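Glycosyl hydrolase (Rhizobium leguminosarum bv. trifolii, PDB 5NDX) probably hydrolyses O-glycosidic bonds as a family 39 glycoside hydrolase, the bacterial orthologue of human alpha-L-iduronidase. Local coordinates at residues Leu82-Leu96 against Arg130-Thr144. The protein carries 2 engineered substitutions. Residues are numbered along the deposited sequence; the frame is centred on the assembly and turned at random.
Sequences LDVMIEHRLKPFFEL and RYGMDELRTWYFETT. With 8U8 ((2~{R},3~{S},4~{S},5~{R},6~{S})-6-(4-methyl-2-oxidanylidene-chromen-7-yl)oxy-3,4,5-tris(oxidanyl)oxane-2-carboxylic acid), chain N.
P92 lays its CG over one face of the W139 indole, a CH-pi contact 3.4 Å from the centroid of the six-membered ring, while L136 CD2 covers the opposite face. At the indole edge NE1 donates a hydrogen bond to E135 OE2 (2.8 Å), nearly in the ring plane, and a water joins that oxygen to L90 O. With an alanine at W139, P92 CG would probably lose the face it rests on, I86 CD1 and F94 CD2 one neighbour each, and E135 OE2 its indole donor. K91 runs extended to CE, then bends at chi4 (-64°), and NZ donates a hydrogen bond to T138 OG1 (2.7 Å), with a long salt bridge to E135 OE1. From the last turn of helix 110-131, R130 grips D83 of helix 76-87 side-on through NE and NH2, guanidinium and carboxylate planes 11° apart, each oxygen met on its syn lone pair. Y131 OH donates to D83 OD1 (2.6 Å) on the anti side, tilted 29° out of the carboxylate plane; I86 CG1 sits centrally over the Y131 ring. Strands 91-95 and 140-142 pair in parallel through F94 N to Y140 O, E142 N to F94 O and L96 N to E142 O. On one sheet face R57 bridges the carboxylates of E95 and E142, probably easing their repulsion; on the other, F94 meets F141 obliquely. Y140 and F93 line the pocket of one bound 8U8, which R23 and K54 hydrogen-bond; Y140 CZ lies 3.4 Å from its coumarin C11. These are neighbouring strands of the eight-stranded parallel TIM barrel, their preceding helices packed outside.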
loop_
_atom_site.group_PDB
_atom_site.type_symbol
_atom_site.label_atom_id
_atom_site.label_comp_id
_atom_site.label_asym_id
_atom_site.label_seq_id
_atom_site.Cartn_x
_atom_site.Cartn_y
_atom_site.Cartn_z
ATOM N N LEU A 82 -3.520 0.328 17.860
ATOM C CA LEU A 82 -4.510 -0.469 17.141
ATOM C C LEU A 82 -5.760 0.319 16.844
ATOM O O LEU A 82 -6.319 0.166 15.745
ATOM C CB LEU A 82 -4.835 -1.765 17.854
ATOM C CG LEU A 82 -3.608 -2.674 18.040
ATOM C CD1 LEU A 82 -3.961 -3.906 18.845
ATOM C CD2 LEU A 82 -3.012 -3.066 16.694
ATOM N N ASP A 83 -6.207 1.170 17.773
ATOM C CA ASP A 83 -7.419 1.942 17.525
ATOM C C ASP A 83 -7.263 2.850 16.296
ATOM O O ASP A 83 -8.201 2.991 15.531
ATOM C CB ASP A 83 -7.793 2.833 18.704
ATOM C CG ASP A 83 -8.425 2.089 19.859
ATOM O OD1 ASP A 83 -8.768 0.891 19.793
ATOM O OD2 ASP A 83 -8.525 2.748 20.886
ATOM N N VAL A 84 -6.107 3.489 16.116
ATOM C CA VAL A 84 -5.933 4.324 14.917
ATOM C C VAL A 84 -5.987 3.544 13.626
ATOM O O VAL A 84 -6.453 4.089 12.643
ATOM C CB VAL A 84 -4.612 5.190 14.746
ATOM C CG1 VAL A 84 -4.828 6.532 15.284
ATOM C CG2 VAL A 84 -3.334 4.545 15.166
ATOM N N MET A 85 -5.450 2.332 13.612
ATOM C CA MET A 85 -5.587 1.488 12.431
ATOM C C MET A 85 -7.054 1.182 12.131
ATOM O O MET A 85 -7.523 1.483 11.042
ATOM C CB MET A 85 -4.847 0.180 12.583
ATOM C CG MET A 85 -3.351 0.305 12.782
ATOM S SD MET A 85 -2.721 -1.367 12.545
ATOM C CE MET A 85 -1.184 -1.086 13.337
ATOM N N ILE A 86 -7.768 0.641 13.115
ATOM C CA ILE A 86 -9.188 0.242 12.972
ATOM C C ILE A 86 -10.077 1.413 12.528
ATOM O O ILE A 86 -10.872 1.292 11.625
ATOM C CB ILE A 86 -9.736 -0.416 14.262
ATOM C CG1 ILE A 86 -9.335 -1.898 14.396
ATOM C CG2 ILE A 86 -11.278 -0.487 14.260
ATOM C CD1 ILE A 86 -7.993 -2.338 13.888
ATOM N N GLU A 87 -9.871 2.553 13.132
ATOM C CA GLU A 87 -10.576 3.769 12.790
ATOM C C GLU A 87 -10.351 4.215 11.318
ATOM O O GLU A 87 -11.224 4.817 10.725
ATOM C CB GLU A 87 -10.083 4.833 13.768
ATOM C CG GLU A 87 -10.754 6.180 13.644
ATOM C CD GLU A 87 -9.980 7.308 14.328
ATOM O OE1 GLU A 87 -8.953 7.067 15.026
ATOM O OE2 GLU A 87 -10.423 8.467 14.145
ATOM N N HIS A 88 -9.208 3.881 10.706
ATOM C CA HIS A 88 -8.987 4.209 9.276
ATOM C C HIS A 88 -9.160 3.017 8.336
ATOM O O HIS A 88 -8.623 3.027 7.229
ATOM C CB HIS A 88 -7.624 4.851 9.135
ATOM C CG HIS A 88 -7.569 6.173 9.795
ATOM N ND1 HIS A 88 -7.151 6.329 11.094
ATOM C CD2 HIS A 88 -7.993 7.388 9.384
ATOM C CE1 HIS A 88 -7.260 7.600 11.438
ATOM N NE2 HIS A 88 -7.774 8.266 10.421
ATOM N N ARG A 89 -9.909 2.000 8.793
ATOM C CA ARG A 89 -10.236 0.824 8.015
ATOM C C ARG A 89 -9.000 0.071 7.589
ATOM O O ARG A 89 -8.905 -0.394 6.480
ATOM C CB ARG A 89 -11.123 1.205 6.806
ATOM C CG ARG A 89 -12.357 2.052 7.206
ATOM C CD ARG A 89 -13.346 2.226 6.046
ATOM N NE ARG A 89 -12.775 3.036 4.948
ATOM C CZ ARG A 89 -12.884 4.365 4.807
ATOM N NH1 ARG A 89 -13.544 5.086 5.705
ATOM N NH2 ARG A 89 -12.325 4.992 3.760
ATOM N N LEU A 90 -8.036 -0.035 8.482
ATOM C CA LEU A 90 -6.833 -0.798 8.248
ATOM C C LEU A 90 -6.803 -1.940 9.261
ATOM O O LEU A 90 -7.342 -1.811 10.352
ATOM C CB LEU A 90 -5.638 0.105 8.368
ATOM C CG LEU A 90 -5.630 1.161 7.237
ATOM C CD1 LEU A 90 -4.691 2.294 7.568
ATOM C CD2 LEU A 90 -5.289 0.542 5.879
ATOM N N LYS A 91 -6.181 -3.042 8.875
ATOM C CA LYS A 91 -6.017 -4.205 9.713
ATOM C C LYS A 91 -4.569 -4.470 9.965
ATOM O O LYS A 91 -3.764 -4.333 9.072
ATOM C CB LYS A 91 -6.615 -5.419 9.010
ATOM C CG LYS A 91 -8.119 -5.230 8.730
ATOM C CD LYS A 91 -8.678 -6.265 7.820
ATOM C CE LYS A 91 -10.150 -5.983 7.453
ATOM N NZ LYS A 91 -10.947 -6.066 8.683
ATOM N N PRO A 92 -4.225 -4.940 11.170
ATOM C CA PRO A 92 -2.837 -5.283 11.357
ATOM C C PRO A 92 -2.432 -6.627 10.723
ATOM O O PRO A 92 -3.142 -7.639 10.821
ATOM C CB PRO A 92 -2.709 -5.323 12.878
ATOM C CG PRO A 92 -4.056 -5.657 13.341
ATOM C CD PRO A 92 -4.946 -4.873 12.454
ATOM N N PHE A 93 -1.277 -6.603 10.078
ATOM C CA PHE A 93 -0.531 -7.803 9.749
ATOM C C PHE A 93 0.418 -7.851 10.947
ATOM O O PHE A 93 1.443 -7.181 10.963
ATOM C CB PHE A 93 0.162 -7.640 8.390
ATOM C CG PHE A 93 0.895 -8.847 7.886
ATOM C CD1 PHE A 93 0.867 -10.074 8.527
ATOM C CD2 PHE A 93 1.659 -8.731 6.718
ATOM C CE1 PHE A 93 1.582 -11.159 8.035
ATOM C CE2 PHE A 93 2.378 -9.808 6.234
ATOM C CZ PHE A 93 2.318 -11.038 6.874
ATOM N N PHE A 94 -0.042 -8.568 11.986
ATOM C CA PHE A 94 0.389 -8.400 13.372
ATOM C C PHE A 94 1.583 -9.314 13.626
ATOM O O PHE A 94 1.412 -10.529 13.782
ATOM C CB PHE A 94 -0.774 -8.784 14.325
ATOM C CG PHE A 94 -0.640 -8.259 15.731
ATOM C CD1 PHE A 94 0.455 -8.571 16.526
ATOM C CD2 PHE A 94 -1.635 -7.480 16.282
ATOM C CE1 PHE A 94 0.561 -8.066 17.817
ATOM C CE2 PHE A 94 -1.528 -6.981 17.576
ATOM C CZ PHE A 94 -0.438 -7.286 18.342
ATOM N N GLU A 95 2.770 -8.733 13.655
ATOM C CA GLU A 95 3.963 -9.471 13.997
ATOM C C GLU A 95 4.001 -9.584 15.508
ATOM O O GLU A 95 3.927 -8.556 16.220
ATOM C CB GLU A 95 5.235 -8.770 13.523
ATOM C CG GLU A 95 5.242 -8.513 12.022
ATOM C CD GLU A 95 6.411 -7.628 11.620
ATOM O OE1 GLU A 95 6.286 -6.376 11.755
ATOM O OE2 GLU A 95 7.451 -8.209 11.228
ATOM N N LEU A 96 4.105 -10.816 15.984
ATOM C CA LEU A 96 4.140 -11.075 17.431
ATOM C C LEU A 96 5.579 -10.818 17.901
ATOM O O LEU A 96 6.394 -11.724 18.000
ATOM C CB LEU A 96 3.668 -12.495 17.708
ATOM C CG LEU A 96 2.185 -12.703 17.375
ATOM C CD1 LEU A 96 1.785 -14.176 17.408
ATOM C CD2 LEU A 96 1.264 -11.873 18.253
ATOM N N ARG A 130 -12.462 -5.945 22.543
ATOM C CA ARG A 130 -12.528 -4.508 22.252
ATOM C C ARG A 130 -13.164 -4.238 20.894
ATOM O O ARG A 130 -13.967 -3.319 20.760
ATOM C CB ARG A 130 -11.103 -3.902 22.281
ATOM C CG ARG A 130 -11.000 -2.389 22.288
ATOM C CD ARG A 130 -9.510 -1.987 22.261
ATOM N NE ARG A 130 -9.330 -0.548 22.280
ATOM C CZ ARG A 130 -9.439 0.217 23.373
ATOM N NH1 ARG A 130 -9.780 -0.317 24.520
ATOM N NH2 ARG A 130 -9.267 1.527 23.319
ATOM N N TYR A 131 -12.804 -5.024 19.886
ATOM C CA TYR A 131 -13.274 -4.805 18.521
ATOM C C TYR A 131 -14.276 -5.811 17.997
ATOM O O TYR A 131 -14.846 -5.581 16.952
ATOM C CB TYR A 131 -12.092 -4.816 17.543
ATOM C CG TYR A 131 -10.978 -3.885 17.910
ATOM C CD1 TYR A 131 -11.218 -2.539 18.119
ATOM C CD2 TYR A 131 -9.681 -4.351 18.018
ATOM C CE1 TYR A 131 -10.177 -1.673 18.474
ATOM C CE2 TYR A 131 -8.645 -3.512 18.358
ATOM C CZ TYR A 131 -8.888 -2.169 18.572
ATOM O OH TYR A 131 -7.843 -1.354 18.931
ATOM N N GLY A 132 -14.488 -6.919 18.696
ATOM C CA GLY A 132 -15.304 -8.028 18.172
ATOM C C GLY A 132 -14.405 -9.089 17.568
ATOM O O GLY A 132 -13.330 -8.775 16.954
ATOM N N MET A 133 -14.813 -10.338 17.746
ATOM C CA MET A 133 -14.052 -11.456 17.217
ATOM C C MET A 133 -14.119 -11.526 15.676
ATOM O O MET A 133 -13.176 -12.002 15.062
ATOM C CB MET A 133 -14.441 -12.794 17.897
ATOM C CG MET A 133 -13.838 -13.019 19.333
ATOM S SD MET A 133 -12.040 -13.304 19.638
ATOM C CE MET A 133 -11.414 -14.529 18.462
ATOM N N ASP A 134 -15.186 -11.056 15.059
ATOM C CA ASP A 134 -15.216 -10.931 13.612
ATOM C C ASP A 134 -14.014 -10.063 13.121
ATOM O O ASP A 134 -13.307 -10.508 12.219
ATOM C CB ASP A 134 -16.554 -10.367 13.126
ATOM C CG ASP A 134 -17.695 -11.401 13.199
ATOM O OD1 ASP A 134 -17.427 -12.610 13.486
ATOM O OD2 ASP A 134 -18.867 -11.003 12.954
ATOM N N GLU A 135 -13.749 -8.919 13.785
ATOM C CA GLU A 135 -12.609 -8.052 13.432
ATOM C C GLU A 135 -11.317 -8.808 13.575
ATOM O O GLU A 135 -10.539 -8.835 12.622
ATOM C CB GLU A 135 -12.575 -6.729 14.218
ATOM C CG GLU A 135 -11.335 -5.842 13.985
ATOM C CD GLU A 135 -11.195 -5.315 12.561
ATOM O OE1 GLU A 135 -12.205 -5.121 11.903
ATOM O OE2 GLU A 135 -10.064 -5.111 12.075
ATOM N N LEU A 136 -11.112 -9.460 14.721
ATOM C CA LEU A 136 -9.877 -10.224 14.952
ATOM C C LEU A 136 -9.560 -11.278 13.898
ATOM O O LEU A 136 -8.399 -11.482 13.495
ATOM C CB LEU A 136 -9.898 -10.905 16.328
ATOM C CG LEU A 136 -8.930 -10.415 17.387
ATOM C CD1 LEU A 136 -7.577 -10.950 17.138
ATOM C CD2 LEU A 136 -8.856 -8.903 17.443
ATOM N N ARG A 137 -10.599 -11.971 13.492
ATOM C CA ARG A 137 -10.468 -13.023 12.540
ATOM C C ARG A 137 -10.114 -12.517 11.144
ATOM O O ARG A 137 -9.815 -13.337 10.331
ATOM C CB ARG A 137 -11.772 -13.856 12.446
ATOM C CG ARG A 137 -11.950 -14.797 13.624
ATOM C CD ARG A 137 -13.280 -15.537 13.549
ATOM N NE ARG A 137 -14.016 -15.485 14.810
ATOM C CZ ARG A 137 -14.270 -16.510 15.632
ATOM N NH1 ARG A 137 -13.823 -17.741 15.393
ATOM N NH2 ARG A 137 -14.970 -16.302 16.748
ATOM N N THR A 138 -10.235 -11.219 10.861
ATOM C CA THR A 138 -9.781 -10.648 9.580
ATOM C C THR A 138 -8.274 -10.302 9.606
ATOM O O THR A 138 -7.720 -9.899 8.557
ATOM C CB THR A 138 -10.587 -9.397 9.161
ATOM O OG1 THR A 138 -10.293 -8.300 10.045
ATOM C CG2 THR A 138 -12.166 -9.694 9.062
ATOM N N TRP A 139 -7.608 -10.477 10.764
ATOM C CA TRP A 139 -6.201 -10.137 10.894
ATOM C C TRP A 139 -5.354 -11.332 10.505
ATOM O O TRP A 139 -5.898 -12.417 10.328
ATOM C CB TRP A 139 -5.859 -9.715 12.282
ATOM C CG TRP A 139 -6.566 -8.500 12.781
ATOM C CD1 TRP A 139 -7.509 -7.779 12.154
ATOM C CD2 TRP A 139 -6.407 -7.925 14.078
ATOM N NE1 TRP A 139 -7.955 -6.755 12.977
ATOM C CE2 TRP A 139 -7.272 -6.819 14.159
ATOM C CE3 TRP A 139 -5.548 -8.191 15.159
ATOM C CZ2 TRP A 139 -7.347 -6.014 15.288
ATOM C CZ3 TRP A 139 -5.620 -7.373 16.283
ATOM C CH2 TRP A 139 -6.511 -6.314 16.341
ATOM N N TYR A 140 -4.053 -11.104 10.273
ATOM C CA TYR A 140 -3.069 -12.188 10.140
ATOM C C TYR A 140 -2.011 -11.956 11.196
ATOM O O TYR A 140 -1.646 -10.831 11.443
ATOM C CB TYR A 140 -2.457 -12.276 8.733
ATOM C CG TYR A 140 -3.486 -12.622 7.702
ATOM C CD1 TYR A 140 -4.290 -11.645 7.150
ATOM C CD2 TYR A 140 -3.708 -13.937 7.328
ATOM C CE1 TYR A 140 -5.304 -11.977 6.247
ATOM C CE2 TYR A 140 -4.700 -14.283 6.388
ATOM C CZ TYR A 140 -5.521 -13.315 5.875
ATOM O OH TYR A 140 -6.525 -13.664 4.949
ATOM N N PHE A 141 -1.556 -13.037 11.829
ATOM C CA PHE A 141 -0.500 -12.985 12.823
ATOM C C PHE A 141 0.719 -13.638 12.250
ATOM O O PHE A 141 0.606 -14.629 11.539
ATOM C CB PHE A 141 -0.912 -13.711 14.102
ATOM C CG PHE A 141 -2.021 -13.030 14.810
ATOM C CD1 PHE A 141 -1.740 -12.017 15.725
ATOM C CD2 PHE A 141 -3.333 -13.300 14.470
ATOM C CE1 PHE A 141 -2.774 -11.336 16.361
ATOM C CE2 PHE A 141 -4.372 -12.607 15.074
ATOM C CZ PHE A 141 -4.083 -11.633 16.022
ATOM N N GLU A 142 1.872 -13.069 12.577
ATOM C CA GLU A 142 3.154 -13.501 12.029
ATOM C C GLU A 142 4.199 -13.596 13.105
ATOM O O GLU A 142 4.167 -12.849 14.088
ATOM C CB GLU A 142 3.693 -12.466 11.008
ATOM C CG GLU A 142 4.626 -13.099 10.015
ATOM C CD GLU A 142 5.217 -12.122 9.016
ATOM O OE1 GLU A 142 5.205 -10.926 9.303
ATOM O OE2 GLU A 142 5.718 -12.561 7.974
ATOM N N THR A 143 5.164 -14.460 12.878
ATOM C CA THR A 143 6.381 -14.453 13.693
ATOM C C THR A 143 7.143 -13.137 13.577
ATOM O O THR A 143 7.030 -12.374 12.596
ATOM C CB THR A 143 7.434 -15.448 13.208
ATOM O OG1 THR A 143 7.732 -15.134 11.834
ATOM C CG2 THR A 143 6.968 -16.847 13.362
ATOM N N THR A 144 7.964 -12.957 14.598
ATOM C CA THR A 144 8.819 -11.819 14.812
ATOM C C THR A 144 9.720 -11.772 13.640
ATOM O O THR A 144 10.204 -12.805 13.123
ATOM C CB THR A 144 9.656 -11.963 16.156
ATOM O OG1 THR A 144 10.002 -10.685 16.704
ATOM C CG2 THR A 144 10.919 -12.817 15.960
HETATM C C15 8U8 N . -0.469 -13.005 5.507
HETATM C C13 8U8 N . -1.462 -13.551 4.689
HETATM C C14 8U8 N . -1.611 -14.929 4.602
HETATM C C16 8U8 N . -2.646 -15.471 3.852
HETATM O O9 8U8 N . -2.730 -16.687 3.741
HETATM O O8 8U8 N . -3.474 -14.664 3.136
HETATM C C11 8U8 N . -3.375 -13.323 3.248
HETATM C C10 8U8 N . -4.323 -12.601 2.566
HETATM C C12 8U8 N . -2.374 -12.737 4.010
HETATM C C7 8U8 N . -2.356 -11.344 4.082
HETATM C C8 8U8 N . -3.308 -10.608 3.386
HETATM C C9 8U8 N . -4.308 -11.224 2.629
HETATM O O2 8U8 N . -5.234 -10.450 1.976
HETATM C C5 8U8 N . -6.500 -11.046 1.588
HETATM O O1 8U8 N . -6.174 -11.594 0.299
HETATM C C1 8U8 N . -7.241 -12.165 -0.491
HETATM C C6 8U8 N . -7.860 -13.430 0.201
HETATM O O7 8U8 N . -7.163 -14.079 1.006
HETATM O O6 8U8 N . -9.050 -13.675 -0.049
HETATM C C2 8U8 N . -8.267 -11.050 -0.686
HETATM O O5 8U8 N . -9.399 -11.480 -1.504
HETATM C C3 8U8 N . -8.752 -10.531 0.687
HETATM O O4 8U8 N . -9.622 -9.455 0.453
HETATM C C4 8U8 N . -7.563 -10.007 1.495
HETATM O O3 8U8 N . -7.953 -9.616 2.813
HETATM O O HOH W 1 -10.070 -2.861 10.578
#